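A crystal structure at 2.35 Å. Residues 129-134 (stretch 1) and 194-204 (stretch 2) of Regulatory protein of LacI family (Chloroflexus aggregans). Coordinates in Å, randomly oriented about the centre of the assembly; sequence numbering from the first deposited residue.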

# COMPACT_ATOMS: atom_id res chain seq x y z
N ALA A 129 1.25 -1.83 28.27
CA ALA A 129 0.41 -0.70 27.93
C ALA A 129 -0.13 -0.87 26.51
O ALA A 129 0.33 -1.74 25.75
CB ALA A 129 1.23 0.58 28.03
N ILE A 130 -1.10 -0.04 26.16
CA ILE A 130 -1.68 -0.10 24.83
C ILE A 130 -2.00 1.29 24.26
O ILE A 130 -2.50 2.18 24.95
CB ILE A 130 -2.98 -0.97 24.83
CG1 ILE A 130 -3.52 -1.11 23.41
CG2 ILE A 130 -4.02 -0.37 25.79
CD1 ILE A 130 -4.72 -2.03 23.32
N LEU A 131 -1.67 1.46 22.98
CA LEU A 131 -1.95 2.69 22.27
C LEU A 131 -3.24 2.39 21.52
O LEU A 131 -3.24 1.72 20.49
CB LEU A 131 -0.79 3.01 21.32
CG LEU A 131 0.57 3.05 22.02
CD1 LEU A 131 1.63 3.57 21.06
CD2 LEU A 131 0.49 3.92 23.26
N ALA A 132 -4.35 2.88 22.06
CA ALA A 132 -5.66 2.62 21.48
C ALA A 132 -6.29 3.81 20.76
O ALA A 132 -5.70 4.89 20.68
CB ALA A 132 -6.59 2.13 22.58
N TRP A 133 -7.50 3.60 20.25
CA TRP A 133 -8.22 4.63 19.51
C TRP A 133 -9.39 5.20 20.32
O TRP A 133 -9.71 4.71 21.39
CB TRP A 133 -8.74 4.04 18.20
CG TRP A 133 -7.68 3.57 17.26
CD1 TRP A 133 -6.37 3.95 17.27
CD2 TRP A 133 -7.84 2.69 16.15
NE1 TRP A 133 -5.70 3.35 16.23
CE2 TRP A 133 -6.57 2.57 15.53
CE3 TRP A 133 -8.92 1.98 15.61
CZ2 TRP A 133 -6.37 1.77 14.39
CZ3 TRP A 133 -8.71 1.19 14.48
CH2 TRP A 133 -7.45 1.09 13.89
N PRO A 134 -10.03 6.26 19.79
CA PRO A 134 -11.17 6.89 20.48
C PRO A 134 -12.31 5.91 20.73
O PRO A 134 -12.40 4.88 20.08
CB PRO A 134 -11.57 8.01 19.52
CG PRO A 134 -10.27 8.38 18.90
CD PRO A 134 -9.66 7.04 18.60
N THR A 194 -0.05 -1.87 20.11
CA THR A 194 -0.61 -0.73 19.38
C THR A 194 -1.75 -1.18 18.46
O THR A 194 -1.79 -2.34 18.03
CB THR A 194 0.47 0.00 18.54
OG1 THR A 194 0.92 -0.84 17.48
CG2 THR A 194 1.64 0.37 19.42
N LEU A 195 -2.69 -0.29 18.15
CA LEU A 195 -3.81 -0.68 17.30
C LEU A 195 -3.56 -0.70 15.80
O LEU A 195 -4.44 -1.11 15.04
CB LEU A 195 -5.06 0.13 17.62
CG LEU A 195 -5.62 -0.17 19.02
CD1 LEU A 195 -7.11 0.17 19.07
CD2 LEU A 195 -5.41 -1.63 19.38
N ASN A 196 -2.38 -0.26 15.37
CA ASN A 196 -1.98 -0.33 13.97
C ASN A 196 -0.46 -0.20 13.93
O ASN A 196 0.14 0.25 14.90
CB ASN A 196 -2.71 0.69 13.08
CG ASN A 196 -2.18 2.10 13.19
OD1 ASN A 196 -2.74 3.02 12.58
ND2 ASN A 196 -1.12 2.30 13.94
N ASP A 197 0.16 -0.62 12.83
CA ASP A 197 1.61 -0.56 12.74
C ASP A 197 2.17 0.84 12.68
O ASP A 197 3.30 1.08 13.13
CB ASP A 197 2.09 -1.37 11.54
CG ASP A 197 1.81 -2.85 11.67
OD1 ASP A 197 1.61 -3.33 12.80
OD2 ASP A 197 1.82 -3.54 10.65
N THR A 198 1.41 1.78 12.14
CA THR A 198 1.89 3.15 12.08
C THR A 198 2.20 3.64 13.50
O THR A 198 3.22 4.28 13.73
CB THR A 198 0.84 4.08 11.45
OG1 THR A 198 0.37 3.49 10.24
CG2 THR A 198 1.46 5.43 11.13
N MSE A 199 1.30 3.34 14.43
CA MSE A 199 1.48 3.72 15.83
C MSE A 199 2.71 3.03 16.40
O MSE A 199 3.53 3.65 17.07
CB MSE A 199 0.24 3.35 16.65
CG MSE A 199 -0.98 4.14 16.26
SE MSE A 199 -2.42 3.54 17.44
CE MSE A 199 -2.58 5.11 18.55
N ALA A 200 2.84 1.73 16.12
CA ALA A 200 3.98 0.96 16.60
C ALA A 200 5.32 1.56 16.14
O ALA A 200 6.31 1.55 16.87
CB ALA A 200 3.87 -0.47 16.15
N ILE A 201 5.33 2.08 14.92
CA ILE A 201 6.56 2.67 14.39
C ILE A 201 6.92 3.91 15.20
O ILE A 201 8.10 4.15 15.51
CB ILE A 201 6.41 2.98 12.88
CG1 ILE A 201 6.32 1.65 12.11
CG2 ILE A 201 7.61 3.77 12.37
CD1 ILE A 201 6.15 1.78 10.61
N GLY A 202 5.91 4.69 15.57
CA GLY A 202 6.15 5.88 16.38
C GLY A 202 6.71 5.46 17.73
O GLY A 202 7.61 6.10 18.27
N ALA A 203 6.18 4.37 18.27
CA ALA A 203 6.64 3.85 19.55
C ALA A 203 8.10 3.41 19.42
O ALA A 203 8.90 3.64 20.32
CB ALA A 203 5.78 2.66 19.99
N MSE A 204 8.42 2.77 18.30
CA MSE A 204 9.79 2.34 18.05
C MSE A 204 10.71 3.58 17.98
O MSE A 204 11.83 3.57 18.49
CB MSE A 204 9.87 1.55 16.74
CG MSE A 204 9.26 0.18 16.85
SE MSE A 204 9.29 -0.75 15.09
CE MSE A 204 11.23 -0.99 15.04

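Leu-195 is the hub of this contact. Its CA-to-CB bond points toward the strand, and, in its m,t rotamer, it meets Ile-130, Ala-132 and Trp-133. Leu-195 CD2 lies 4.0 Å from Ile-130 CD1, Leu-195 CD1 lies 4.1 Å from Ala-132 CB, and Leu-195 CB sits over one face of the Trp-133 indole. The CA-to-CB bond of Ile-130 points sideways to the second stretch, yet the end of its t,t side chain comes nearer. Ala-132 points its CB away overall, and Ala-132 CA lies 3.7 Å from Leu-195 CG, so the leucine packs against the strand backbone.

Over the indole the pairing is a CH-pi contact, with Leu-195 CB 3.7 Å from the centroid of the Trp-133 five-membered ring and 22° off its normal. The same ring meets Met-199 differently. Met-199 is a selenomethionine, and Met-199 SE stands 4.5 Å from the centroid of the Trp-133 five-membered ring at 74° off the ring normal, at the ring edge. One tryptophan thus offers its face to an aliphatic carbon and its edge to a polarisable selenium, while Asn-196 CB also approaches near the ring plane, 4.0 Å from Trp-133 CZ2.

Leu-131 carries the packing onto the helix. Leu-131 CB is 3.9 Å from Met-199 CE, and Leu-131 CD1 is 3.6 Å from Thr-194 CG2 and 4.4 Å from Ala-203 CB. Met-199 and Ala-203 are four residues apart, about one helical turn, so both can direct CB toward the strand. The helix axis passes 9.7 Å from the strand axis, with 128° between their N-to-C directions, leaving room for this side-chain layer.

The backbone sets the register. Leu-131 and Thr-194 form a parallel bridge, their CA atoms 4.7 Å apart and their side chains on the same face of the sheet. Just beyond, Leu-195 N donates to Leu-131 O at 3.1 Å, the one hydrogen bond between the stretches, with a bent N-H...O angle of 135°. The chain then turns into the helix, with Asn-196 at the N-cap position. Thr-194 OG1 donates to Asn-196 O at 2.9 Å, tying the bridge residue to the helix start.

At the polar margin, Trp-133 NE1 is buried without a hydrogen-bonding partner; Trp-133 NE1 lies 3.5 Å from Met-199 SE. The rule to read here is economical: one backbone hydrogen bond accompanies the parallel bridge, and the side chains around it meet mainly through apolar contacts.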